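Local coordinates for protein NADPH-ferredoxin reductase FprA (PDB 1LQT) that transfers electrons between NADPH and ferredoxin through a bound FAD, and may supply electrons to cytochrome P450 systems, at residues A[158-163]-A[267-272]; A[195-200]-A[287-292]; A[201-206]-A[247-252]. All blocks are in the same frame, centred on the assembly; numbering follows the deposited sequence.

Contact 1: residues A[158-163]-A[267-272]; sequences VALDVA and MVFRFL. With ODP (4-oxo-nicotinamide-adenine dinucleotide phosphate), chain I.
Ala163 and Met267 meet through two methyl groups, CB of Ala163 lying 3.7 Å from CE of Met267, in an example of how a nucleotide-binding helix rests on a sheet through a few small apolar touches. Met267 runs out extended, with CG anti to the backbone N (chi1 -172°), and then bends at its last torsion (chi3 -65°), which brings the terminal methyl to the helix. One turn earlier, Leu160 presents a single branch: its CD2 comes to the edge of the Phe269 ring, near the ring plane, 3.8 Å from CZ and 3.9 Å from CE2. The two side chains cross at about a right angle, and all four residues are buried.

The other face of the strand is the side nearer solvent. Val268 and Arg270, which take no part in the packing, are partly exposed, Arg270 reaching a salt bridge with Glu311.

The start of the helix serves the dinucleotide. Val158 N donates to the phosphate oxygen O1N of the bound NADP derivative at 3.1 Å, as expected where a Rossmann-type helix begins at a pyrophosphate. Asp161 OD1, salt-bridged to Arg164, lies 3.5 Å from O99, the added oxygen of the modified nicotinamide.

Between strand 149-153, which leads into the helix, and strand 265-270 lies strand 193-197, and Ala163 also packs on its Val194 and Ile196. Val162 rests on Val152 of strand 149-153 and on Ala125 and Phe128 of helix 125-132.

Contact 2: residues A[195-200]-A[287-292]; sequences VIVGRR and IVLGRN. With ODP (4-oxo-nicotinamide-adenine dinucleotide phosphate), chain I.
Arg199 is used three ways at once: its carbonyl oxygen is held by Asn292, its guanidinium edge binds a phosphate, and one face of that guanidinium lies against an adenine. The setting is the Rossmann-type NADP-binding domain, at the end of strand 193-197, where a pair of arginines reads the 2'-phosphate that distinguishes NADP from NAD. The adenine atom C5A sits 3.4 Å above the guanidinium plane of Arg199, over its centre. CG of Arg199 stands between the backbone N and the carbonyl carbon (chi1 65°), and the chain then runs extended from CG to NE, carrying the group face-on to the base.

Arg199 NE donates to phosphate oxygen O1X at 2.9 Å and NH2 to O3X at 2.8 Å. Arg200 turns its edge to O2X, bound by NH2 at 2.8 Å, while its NE reaches O1X, which lies out of the guanidinium plane, by a more bent bond (146°). O1X is therefore gripped by both residues, and the two guanidinium charges probably balance the phosphate dianion. Arg200 NH1 turns to the carbonyl of Val302, tying the site to the antiparallel sheet.

The apolar touch between sheet and strand is a loose one, CG1 of Val197 lying 4.5 Å from CD2 of Leu289. Asn292, whose ND2 also bonds Ser274 OG, makes the polar link: ND2 meets Arg199 O at 3.0 Å, in the carbonyl plane on a lone pair, with a C=O...N angle of 122°.

Contact 3: residues A[201-206]-A[247-252]; sequences GPLQAA and QNIKVL
Pro202 and Leu203 meet Ile249 and Leu252 in a case study of a loop beside a binding site packing on a helix. The apolar contacts centre on Ile249. Its CD1 lies 3.7 Å from CB of Pro202, while its CG1 is 3.6 Å from CD2 of Leu203. The Ile249 chain turns at both torsions (chi1 -65°, chi2 -48°), which lets CD1 touch both the proline and the leucine. Leu203 starts out pointing away from the helix, yet its CD2 branch returns to it, and the two side chains cross at about a right angle. Leu252, a turn further on, adds CD1 at 4.0 Å from CB of Pro202. Ile233 lies against both Pro202 and Leu203, and Ala238 of helix 235-241 touches Leu203 and Ile249.

The polar bridge across the contact is a water. It donates to Pro202 O and accepts from Asn248 ND2, each at 2.9 Å. Asn248 is bound at both ends of its amide, since ND2 also reaches Phe207 O and OD1 pairs with Thr209 OG1; this fixes the rotation of the group and ties the helix to the end of the loop at Phe207 and to the start of helix 209-214.

Hydrogen bonds within 201-206 shape the loop itself. Gln204 N donates to Gly201 O at 3.0 Å and Ala205 N to Pro202 O at 3.2 Å, the latter oxygen thus taking both a backbone and a water proton. The Gln204 side chain folds back, its OE1 accepting from Gly201 N at 2.9 Å in the plane of its carbonyl.

Ala206, further along the loop, touches the dinucleotide and shares a backbone bond with Asn155. A short 3-10 turn just after the paired arginines, packed on helix 243-256, belongs to the loop after strand 193-197 of the Rossmann-type NADP-binding domain.

From the N terminus the chain first reaches 158-163, then 195-200 and 201-206 in direct succession, and returns through 247-252, 267-272 and 287-292. Contact 3 closes first, at 247-252, and its loop nests within those of both other contacts. Contacts 1 and 2 cross, because contact 1 opens before 195-200 and closes before 287-292. They share the parallel sheet, where Val268 O and Ile196 N probably hydrogen-bond between neighbouring strands. Phe271 and Leu272 pack against Gly201 and Pro202 and so link contact 1 to contact 3. Together the three tie helix, parallel sheet, loop and antiparallel sheet around one dinucleotide.

Contact 1: residues A[158-163]-A[267-272]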
loop_
_atom_site.group_PDB
_atom_site.type_symbol
_atom_site.label_atom_id
_atom_site.label_comp_id
_atom_site.label_asym_id
_atom_site.label_seq_id
_atom_site.Cartn_x
_atom_site.Cartn_y
_atom_site.Cartn_z
ATOM N N VAL A 158 -3.447 -8.450 -0.205
ATOM C CA VAL A 158 -4.267 -7.432 -0.842
ATOM C C VAL A 158 -5.391 -8.085 -1.662
ATOM O O VAL A 158 -6.485 -7.565 -1.772
ATOM C CB VAL A 158 -3.423 -6.450 -1.666
ATOM C CG1 VAL A 158 -4.316 -5.470 -2.418
ATOM C CG2 VAL A 158 -2.456 -5.716 -0.767
ATOM N N ALA A 159 -5.123 -9.259 -2.251
ATOM C CA ALA A 159 -6.168 -9.975 -2.968
ATOM C C ALA A 159 -7.335 -10.321 -2.042
ATOM O O ALA A 159 -8.484 -10.246 -2.431
ATOM C CB ALA A 159 -5.625 -11.241 -3.601
ATOM N N LEU A 160 -7.006 -10.689 -0.807
ATOM C CA LEU A 160 -8.055 -10.956 0.166
ATOM C C LEU A 160 -8.816 -9.691 0.495
ATOM O O LEU A 160 -10.037 -9.741 0.590
ATOM C CB LEU A 160 -7.473 -11.543 1.432
ATOM C CG LEU A 160 -6.737 -12.853 1.276
ATOM C CD1 LEU A 160 -6.224 -13.331 2.632
ATOM C CD2 LEU A 160 -7.609 -13.908 0.624
ATOM N N ASP A 161 -8.132 -8.571 0.690
ATOM C CA ASP A 161 -8.827 -7.323 0.972
ATOM C C ASP A 161 -9.825 -7.016 -0.150
ATOM O O ASP A 161 -10.976 -6.664 0.100
ATOM C CB ASP A 161 -7.856 -6.152 1.081
ATOM C CG ASP A 161 -7.066 -6.077 2.373
ATOM O OD1 ASP A 161 -7.285 -6.880 3.280
ATOM O OD2 ASP A 161 -6.232 -5.150 2.497
ATOM N N VAL A 162 -9.382 -7.127 -1.404
ATOM C CA VAL A 162 -10.257 -6.821 -2.522
ATOM C C VAL A 162 -11.487 -7.707 -2.487
ATOM O O VAL A 162 -12.617 -7.247 -2.632
ATOM C CB VAL A 162 -9.508 -6.974 -3.834
ATOM C CG1 VAL A 162 -10.414 -6.903 -5.025
ATOM C CG2 VAL A 162 -8.399 -5.923 -3.961
ATOM N N ALA A 163 -11.272 -8.998 -2.284
ATOM C CA ALA A 163 -12.376 -9.943 -2.298
ATOM C C ALA A 163 -13.343 -9.662 -1.139
ATOM O O ALA A 163 -14.550 -9.721 -1.303
ATOM C CB ALA A 163 -11.839 -11.335 -2.223
ATOM N N MET A 267 -16.691 -16.885 -2.316
ATOM C CA MET A 267 -15.306 -16.505 -2.496
ATOM C C MET A 267 -14.564 -17.785 -2.820
ATOM O O MET A 267 -14.368 -18.611 -1.945
ATOM C CB MET A 267 -14.751 -15.856 -1.240
ATOM C CG MET A 267 -13.377 -15.275 -1.464
ATOM S SD MET A 267 -12.640 -14.591 0.035
ATOM C CE MET A 267 -13.738 -13.222 0.386
ATOM N N VAL A 268 -14.171 -17.945 -4.079
ATOM C CA VAL A 268 -13.598 -19.188 -4.586
ATOM C C VAL A 268 -12.094 -19.036 -4.760
ATOM O O VAL A 268 -11.636 -18.049 -5.339
ATOM C CB VAL A 268 -14.213 -19.518 -5.977
ATOM C CG1 VAL A 268 -13.624 -20.789 -6.541
ATOM C CG2 VAL A 268 -15.720 -19.609 -5.920
ATOM N N PHE A 269 -11.329 -20.008 -4.277
ATOM C CA PHE A 269 -9.879 -20.022 -4.476
ATOM C C PHE A 269 -9.515 -21.051 -5.534
ATOM O O PHE A 269 -9.819 -22.220 -5.403
ATOM C CB PHE A 269 -9.138 -20.374 -3.190
ATOM C CG PHE A 269 -9.167 -19.276 -2.144
ATOM C CD1 PHE A 269 -10.273 -19.089 -1.356
ATOM C CD2 PHE A 269 -8.093 -18.446 -1.973
ATOM C CE1 PHE A 269 -10.308 -18.094 -0.402
ATOM C CE2 PHE A 269 -8.111 -17.450 -1.028
ATOM C CZ PHE A 269 -9.218 -17.263 -0.250
ATOM N N ARG A 270 -8.812 -20.573 -6.561
ATOM C CA ARG A 270 -8.242 -21.412 -7.620
ATOM C C ARG A 270 -6.732 -21.201 -7.618
ATOM O O ARG A 270 -6.278 -20.075 -7.683
ATOM C CB ARG A 270 -8.795 -20.983 -8.968
ATOM C CG ARG A 270 -10.233 -21.387 -9.208
ATOM C CD ARG A 270 -10.422 -22.812 -9.646
ATOM N NE ARG A 270 -9.699 -23.149 -10.865
ATOM C CZ ARG A 270 -10.093 -22.918 -12.123
ATOM N NH1 ARG A 270 -11.253 -22.364 -12.420
ATOM N NH2 ARG A 270 -9.326 -23.314 -13.110
ATOM N N PHE A 271 -5.974 -22.266 -7.489
ATOM C CA PHE A 271 -4.535 -22.218 -7.525
ATOM C C PHE A 271 -4.050 -22.804 -8.851
ATOM O O PHE A 271 -4.813 -23.314 -9.654
ATOM C CB PHE A 271 -3.926 -22.946 -6.338
ATOM C CG PHE A 271 -4.336 -22.369 -5.014
ATOM C CD1 PHE A 271 -3.611 -21.341 -4.429
ATOM C CD2 PHE A 271 -5.457 -22.817 -4.361
ATOM C CE1 PHE A 271 -3.982 -20.815 -3.218
ATOM C CE2 PHE A 271 -5.830 -22.286 -3.150
ATOM C CZ PHE A 271 -5.087 -21.278 -2.568
ATOM N N LEU A 272 -2.745 -22.669 -9.090
ATOM C CA LEU A 272 -2.080 -23.194 -10.277
ATOM C C LEU A 272 -2.808 -22.755 -11.558
ATOM O O LEU A 272 -2.985 -23.515 -12.507
ATOM C CB LEU A 272 -1.936 -24.702 -10.215
ATOM C CG LEU A 272 -1.061 -25.178 -9.080
ATOM C CD1 LEU A 272 -1.049 -26.680 -8.950
ATOM C CD2 LEU A 272 0.363 -24.674 -9.226
HETATM O O1X ODP I . 3.839 -16.541 -7.590
HETATM P P2B ODP I . 4.003 -15.328 -6.727
HETATM O O2X ODP I . 4.313 -15.635 -5.277
HETATM O O3X ODP I . 4.981 -14.315 -7.301
HETATM O O2B ODP I . 2.534 -14.663 -6.766
HETATM C C2B ODP I . 2.297 -13.304 -6.411
HETATM C C3B ODP I . 1.632 -13.096 -5.070
HETATM O O3B ODP I . 0.642 -14.090 -4.854
HETATM C C1B ODP I . 1.292 -12.726 -7.340
HETATM N N9A ODP I . 1.725 -12.442 -8.685
HETATM C C8A ODP I . 2.746 -11.622 -9.097
HETATM N N7A ODP I . 2.817 -11.547 -10.413
HETATM C C5A ODP I . 1.804 -12.340 -10.898
HETATM C C4A ODP I . 1.129 -12.906 -9.814
HETATM N N3A ODP I . 0.058 -13.733 -9.906
HETATM C C2A ODP I . -0.316 -14.001 -11.169
HETATM N N1A ODP I . 0.273 -13.486 -12.285
HETATM C C6A ODP I . 1.344 -12.646 -12.159
HETATM N N6A ODP I . 1.842 -12.116 -13.284
HETATM O O4B ODP I . 0.920 -11.519 -6.701
HETATM C C4B ODP I . 0.929 -11.755 -5.286
HETATM C C5B ODP I . 1.612 -10.607 -4.601
HETATM O O5B ODP I . 1.447 -10.776 -3.212
HETATM P PA ODP I . 2.278 -9.855 -2.209
HETATM O O1A ODP I . 1.993 -10.312 -0.852
HETATM O O2A ODP I . 3.691 -9.752 -2.626
HETATM O O3 ODP I . 1.666 -8.409 -2.498
HETATM P PN ODP I . 0.302 -7.667 -2.007
HETATM O O1N ODP I . -0.822 -8.624 -1.915
HETATM O O2N ODP I . 0.216 -6.490 -2.897
HETATM O O5D ODP I . 0.644 -7.235 -0.530
HETATM C C5D ODP I . 1.707 -6.271 -0.315
HETATM C C4D ODP I . 2.165 -6.377 1.123
HETATM O O4D ODP I . 1.233 -5.792 2.026
HETATM C C1D ODP I . 0.893 -6.745 3.035
HETATM C C2D ODP I . 1.199 -8.054 2.438
HETATM O O2D ODP I . 1.198 -9.123 3.314
HETATM C C3D ODP I . 2.377 -7.819 1.569
HETATM O O3D ODP I . 3.540 -7.930 2.363
HETATM N N1N ODP I . -0.382 -6.491 3.607
HETATM C C2N ODP I . -0.622 -6.993 4.906
HETATM C C3N ODP I . -1.907 -7.125 5.315
HETATM C C7N ODP I . -2.041 -7.719 6.725
HETATM N N7N ODP I . -3.266 -7.879 7.153
HETATM O O7N ODP I . -0.992 -8.019 7.336
HETATM C C4N ODP I . -3.022 -6.827 4.518
HETATM O O99 ODP I . -4.225 -7.012 4.878
HETATM C C5N ODP I . -2.742 -6.330 3.164
HETATM C C6N ODP I . -1.406 -6.190 2.728
#

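Contact 2: residues A[195-200]-A[287-292]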
loop_
_atom_site.group_PDB
_atom_site.type_symbol
_atom_site.label_atom_id
_atom_site.label_comp_id
_atom_site.label_asym_id
_atom_site.label_seq_id
_atom_site.Cartn_x
_atom_site.Cartn_y
_atom_site.Cartn_z
ATOM N N VAL A 195 -13.663 -14.964 -7.713
ATOM C CA VAL A 195 -12.709 -16.050 -7.903
ATOM C C VAL A 195 -11.308 -15.469 -7.753
ATOM O O VAL A 195 -10.920 -14.566 -8.476
ATOM C CB VAL A 195 -12.838 -16.724 -9.270
ATOM C CG1 VAL A 195 -11.933 -17.922 -9.328
ATOM C CG2 VAL A 195 -14.293 -17.135 -9.514
ATOM N N ILE A 196 -10.576 -15.942 -6.753
ATOM C CA ILE A 196 -9.190 -15.541 -6.465
ATOM C C ILE A 196 -8.295 -16.562 -7.134
ATOM O O ILE A 196 -8.342 -17.749 -6.828
ATOM C CB ILE A 196 -8.938 -15.505 -4.972
ATOM C CG1 ILE A 196 -9.873 -14.516 -4.303
ATOM C CG2 ILE A 196 -7.476 -15.154 -4.695
ATOM C CD1 ILE A 196 -9.813 -14.517 -2.823
ATOM N N VAL A 197 -7.461 -16.079 -8.043
ATOM C CA VAL A 197 -6.701 -16.926 -8.960
ATOM C C VAL A 197 -5.202 -16.762 -8.691
ATOM O O VAL A 197 -4.631 -15.695 -8.946
ATOM C CB VAL A 197 -7.027 -16.538 -10.414
ATOM C CG1 VAL A 197 -6.329 -17.453 -11.387
ATOM C CG2 VAL A 197 -8.525 -16.564 -10.656
ATOM N N GLY A 198 -4.585 -17.827 -8.182
ATOM C CA GLY A 198 -3.171 -17.877 -7.862
ATOM C C GLY A 198 -2.416 -18.686 -8.891
ATOM O O GLY A 198 -2.810 -19.792 -9.209
ATOM N N ARG A 199 -1.274 -18.170 -9.344
ATOM C CA ARG A 199 -0.494 -18.836 -10.374
ATOM C C ARG A 199 0.278 -20.035 -9.864
ATOM O O ARG A 199 0.435 -21.021 -10.603
ATOM C CB ARG A 199 0.406 -17.853 -11.121
ATOM C CG ARG A 199 1.508 -17.204 -10.295
ATOM C CD ARG A 199 2.439 -16.408 -11.157
ATOM N NE ARG A 199 3.400 -15.682 -10.342
ATOM C CZ ARG A 199 4.250 -14.812 -10.850
ATOM N NH1 ARG A 199 4.267 -14.589 -12.150
ATOM N NH2 ARG A 199 5.090 -14.186 -10.061
ATOM N N ARG A 200 0.799 -19.942 -8.639
ATOM C CA ARG A 200 1.456 -21.063 -7.991
ATOM C C ARG A 200 0.453 -21.762 -7.084
ATOM O O ARG A 200 -0.744 -21.622 -7.262
ATOM C CB ARG A 200 2.773 -20.641 -7.341
ATOM C CG ARG A 200 3.794 -20.141 -8.372
ATOM C CD ARG A 200 5.183 -19.966 -7.835
ATOM N NE ARG A 200 5.233 -18.891 -6.852
ATOM C CZ ARG A 200 6.194 -18.754 -5.950
ATOM N NH1 ARG A 200 7.176 -19.638 -5.851
ATOM N NH2 ARG A 200 6.136 -17.764 -5.083
ATOM N N ILE A 287 -12.747 -14.153 -19.159
ATOM C CA ILE A 287 -11.329 -14.283 -18.993
ATOM C C ILE A 287 -10.908 -15.680 -19.379
ATOM O O ILE A 287 -11.573 -16.656 -19.076
ATOM C CB ILE A 287 -10.900 -13.923 -17.533
ATOM C CG1 ILE A 287 -9.378 -13.833 -17.376
ATOM C CG2 ILE A 287 -11.526 -14.857 -16.509
ATOM C CD1 ILE A 287 -8.918 -13.206 -16.079
ATOM N N VAL A 288 -9.771 -15.738 -20.058
ATOM C CA VAL A 288 -9.135 -17.004 -20.415
ATOM C C VAL A 288 -8.099 -17.336 -19.361
ATOM O O VAL A 288 -7.247 -16.514 -19.056
ATOM C CB VAL A 288 -8.460 -16.923 -21.797
ATOM C CG1 VAL A 288 -7.842 -18.275 -22.195
ATOM C CG2 VAL A 288 -9.463 -16.457 -22.844
ATOM N N LEU A 289 -8.207 -18.542 -18.811
ATOM C CA LEU A 289 -7.325 -19.028 -17.758
ATOM C C LEU A 289 -6.533 -20.223 -18.268
ATOM O O LEU A 289 -7.002 -21.007 -19.095
ATOM C CB LEU A 289 -8.167 -19.463 -16.555
ATOM C CG LEU A 289 -9.048 -18.376 -15.950
ATOM C CD1 LEU A 289 -9.931 -18.973 -14.867
ATOM C CD2 LEU A 289 -8.245 -17.207 -15.416
ATOM N N GLY A 290 -5.308 -20.324 -17.770
ATOM C CA GLY A 290 -4.420 -21.422 -18.094
ATOM C C GLY A 290 -3.994 -22.152 -16.840
ATOM O O GLY A 290 -3.699 -21.542 -15.820
ATOM N N ARG A 291 -3.919 -23.480 -16.924
ATOM C CA ARG A 291 -3.463 -24.283 -15.813
ATOM C C ARG A 291 -1.938 -24.379 -15.851
ATOM O O ARG A 291 -1.345 -24.617 -16.896
ATOM C CB ARG A 291 -4.096 -25.686 -15.860
ATOM C CG ARG A 291 -3.747 -26.535 -14.672
ATOM C CD ARG A 291 -4.467 -27.865 -14.646
ATOM N NE ARG A 291 -4.030 -28.794 -15.674
ATOM C CZ ARG A 291 -3.134 -29.755 -15.509
ATOM N NH1 ARG A 291 -2.499 -29.889 -14.380
ATOM N NH2 ARG A 291 -2.918 -30.606 -16.519
ATOM N N ASN A 292 -1.348 -24.278 -14.669
ATOM C CA ASN A 292 0.077 -24.416 -14.447
ATOM C C ASN A 292 0.395 -25.685 -13.668
ATOM O O ASN A 292 -0.446 -26.207 -12.932
ATOM C CB ASN A 292 0.589 -23.219 -13.630
ATOM C CG ASN A 292 0.331 -21.913 -14.315
ATOM O OD1 ASN A 292 0.440 -21.812 -15.534
ATOM N ND2 ASN A 292 0.016 -20.885 -13.527
HETATM O O1X ODP I . 3.839 -16.541 -7.590
HETATM P P2B ODP I . 4.003 -15.328 -6.727
HETATM O O2X ODP I . 4.313 -15.635 -5.277
HETATM O O3X ODP I . 4.981 -14.315 -7.301
HETATM O O2B ODP I . 2.534 -14.663 -6.766
HETATM C C2B ODP I . 2.297 -13.304 -6.411
HETATM C C3B ODP I . 1.632 -13.096 -5.070
HETATM O O3B ODP I . 0.642 -14.090 -4.854
HETATM C C1B ODP I . 1.292 -12.726 -7.340
HETATM N N9A ODP I . 1.725 -12.442 -8.685
HETATM C C8A ODP I . 2.746 -11.622 -9.097
HETATM N N7A ODP I . 2.817 -11.547 -10.413
HETATM C C5A ODP I . 1.804 -12.340 -10.898
HETATM C C4A ODP I . 1.129 -12.906 -9.814
HETATM N N3A ODP I . 0.058 -13.733 -9.906
HETATM C C2A ODP I . -0.316 -14.001 -11.169
HETATM N N1A ODP I . 0.273 -13.486 -12.285
HETATM C C6A ODP I . 1.344 -12.646 -12.159
HETATM N N6A ODP I . 1.842 -12.116 -13.284
HETATM O O4B ODP I . 0.920 -11.519 -6.701
HETATM C C4B ODP I . 0.929 -11.755 -5.286
HETATM C C5B ODP I . 1.612 -10.607 -4.601
HETATM O O5B ODP I . 1.447 -10.776 -3.212
HETATM P PA ODP I . 2.278 -9.855 -2.209
HETATM O O1A ODP I . 1.993 -10.312 -0.852
HETATM O O2A ODP I . 3.691 -9.752 -2.626
HETATM O O3 ODP I . 1.666 -8.409 -2.498
HETATM P PN ODP I . 0.302 -7.667 -2.007
HETATM O O1N ODP I . -0.822 -8.624 -1.915
HETATM O O2N ODP I . 0.216 -6.490 -2.897
HETATM O O5D ODP I . 0.644 -7.235 -0.530
HETATM C C5D ODP I . 1.707 -6.271 -0.315
HETATM C C4D ODP I . 2.165 -6.377 1.123
HETATM O O4D ODP I . 1.233 -5.792 2.026
HETATM C C1D ODP I . 0.893 -6.745 3.035
HETATM C C2D ODP I . 1.199 -8.054 2.438
HETATM O O2D ODP I . 1.198 -9.123 3.314
HETATM C C3D ODP I . 2.377 -7.819 1.569
HETATM O O3D ODP I . 3.540 -7.930 2.363
HETATM N N1N ODP I . -0.382 -6.491 3.607
HETATM C C2N ODP I . -0.622 -6.993 4.906
HETATM C C3N ODP I . -1.907 -7.125 5.315
HETATM C C7N ODP I . -2.041 -7.719 6.725
HETATM N N7N ODP I . -3.266 -7.879 7.153
HETATM O O7N ODP I . -0.992 -8.019 7.336
HETATM C C4N ODP I . -3.022 -6.827 4.518
HETATM O O99 ODP I . -4.225 -7.012 4.878
HETATM C C5N ODP I . -2.742 -6.330 3.164
HETATM C C6N ODP I . -1.406 -6.190 2.728
#

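Contact 3: residues A[201-206]-A[247-252]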
loop_
_atom_site.group_PDB
_atom_site.type_symbol
_atom_site.label_atom_id
_atom_site.label_comp_id
_atom_site.label_asym_id
_atom_site.label_seq_id
_atom_site.Cartn_x
_atom_site.Cartn_y
_atom_site.Cartn_z
ATOM N N GLY A 201 0.947 -22.607 -6.183
ATOM C CA GLY A 201 0.084 -23.403 -5.341
ATOM C C GLY A 201 -0.116 -22.826 -3.970
ATOM O O GLY A 201 0.441 -21.784 -3.599
ATOM N N PRO A 202 -0.919 -23.515 -3.168
ATOM C CA PRO A 202 -1.176 -23.038 -1.810
ATOM C C PRO A 202 0.089 -22.843 -0.970
ATOM O O PRO A 202 0.107 -21.923 -0.148
ATOM C CB PRO A 202 -2.086 -24.135 -1.238
ATOM C CG PRO A 202 -2.749 -24.720 -2.421
ATOM C CD PRO A 202 -1.716 -24.711 -3.490
ATOM N N LEU A 203 1.103 -23.686 -1.163
ATOM C CA LEU A 203 2.295 -23.536 -0.348
ATOM C C LEU A 203 3.085 -22.289 -0.704
ATOM O O LEU A 203 3.934 -21.862 0.085
ATOM C CB LEU A 203 3.223 -24.749 -0.442
ATOM C CG LEU A 203 2.654 -26.114 -0.088
ATOM C CD1 LEU A 203 3.761 -27.131 0.029
ATOM C CD2 LEU A 203 1.887 -26.008 1.206
ATOM N N GLN A 204 2.886 -21.772 -1.902
ATOM C CA GLN A 204 3.573 -20.567 -2.357
ATOM C C GLN A 204 2.772 -19.297 -2.089
ATOM O O GLN A 204 3.207 -18.212 -2.421
ATOM C CB GLN A 204 3.894 -20.691 -3.842
ATOM C CG GLN A 204 4.915 -21.747 -4.146
ATOM C CD GLN A 204 4.349 -23.155 -4.172
ATOM O OE1 GLN A 204 3.225 -23.379 -4.625
ATOM N NE2 GLN A 204 5.144 -24.102 -3.675
ATOM N N ALA A 205 1.588 -19.430 -1.511
ATOM C CA ALA A 205 0.736 -18.266 -1.300
ATOM C C ALA A 205 1.429 -17.282 -0.358
ATOM O O ALA A 205 2.141 -17.664 0.580
ATOM C CB ALA A 205 -0.581 -18.656 -0.731
ATOM N N ALA A 206 1.200 -15.993 -0.604
ATOM C CA ALA A 206 1.750 -14.915 0.215
ATOM C C ALA A 206 0.773 -14.470 1.314
ATOM O O ALA A 206 1.087 -13.594 2.115
ATOM C CB ALA A 206 2.196 -13.739 -0.645
ATOM N N GLN A 247 0.252 -23.086 9.167
ATOM C CA GLN A 247 -1.018 -22.619 9.690
ATOM C C GLN A 247 -1.993 -22.311 8.559
ATOM O O GLN A 247 -3.175 -22.607 8.650
ATOM C CB GLN A 247 -0.843 -21.421 10.637
ATOM C CG GLN A 247 0.005 -21.722 11.852
ATOM C CD GLN A 247 -0.537 -22.868 12.668
ATOM O OE1 GLN A 247 -1.732 -22.926 12.952
ATOM N NE2 GLN A 247 0.347 -23.777 13.071
ATOM N N ASN A 248 -1.498 -21.696 7.499
ATOM C CA ASN A 248 -2.340 -21.378 6.364
ATOM C C ASN A 248 -2.992 -22.645 5.809
ATOM O O ASN A 248 -4.175 -22.630 5.485
ATOM C CB ASN A 248 -1.537 -20.754 5.237
ATOM C CG ASN A 248 -1.168 -19.314 5.446
ATOM O OD1 ASN A 248 -1.566 -18.667 6.414
ATOM N ND2 ASN A 248 -0.399 -18.802 4.498
ATOM N N ILE A 249 -2.210 -23.706 5.636
ATOM C CA ILE A 249 -2.749 -24.900 5.006
ATOM C C ILE A 249 -3.809 -25.522 5.915
ATOM O O ILE A 249 -4.813 -26.023 5.426
ATOM C CB ILE A 249 -1.626 -25.872 4.614
ATOM C CG1 ILE A 249 -0.718 -25.265 3.546
ATOM C CG2 ILE A 249 -2.178 -27.211 4.125
ATOM C CD1 ILE A 249 -1.396 -24.636 2.366
ATOM N N LYS A 250 -3.622 -25.463 7.232
ATOM C CA LYS A 250 -4.657 -25.968 8.140
ATOM C C LYS A 250 -5.969 -25.224 7.916
ATOM O O LYS A 250 -7.044 -25.801 7.869
ATOM C CB LYS A 250 -4.207 -25.821 9.600
ATOM C CG LYS A 250 -3.101 -26.763 10.026
ATOM C CD LYS A 250 -2.589 -26.437 11.440
ATOM C CE LYS A 250 -1.346 -27.262 11.834
ATOM N NZ LYS A 250 -0.887 -26.935 13.239
ATOM N N VAL A 251 -5.872 -23.912 7.760
ATOM C CA VAL A 251 -7.051 -23.089 7.531
ATOM C C VAL A 251 -7.703 -23.411 6.180
ATOM O O VAL A 251 -8.914 -23.572 6.083
ATOM C CB VAL A 251 -6.703 -21.614 7.654
ATOM C CG1 VAL A 251 -7.858 -20.750 7.213
ATOM C CG2 VAL A 251 -6.288 -21.287 9.093
ATOM N N LEU A 252 -6.887 -23.556 5.144
ATOM C CA LEU A 252 -7.422 -23.881 3.833
ATOM C C LEU A 252 -8.109 -25.252 3.829
ATOM O O LEU A 252 -9.134 -25.415 3.203
ATOM C CB LEU A 252 -6.333 -23.833 2.761
ATOM C CG LEU A 252 -5.697 -22.466 2.521
ATOM C CD1 LEU A 252 -4.671 -22.617 1.423
ATOM C CD2 LEU A 252 -6.695 -21.365 2.170
HETATM O O HOH W 1 0.567 -20.694 2.471
#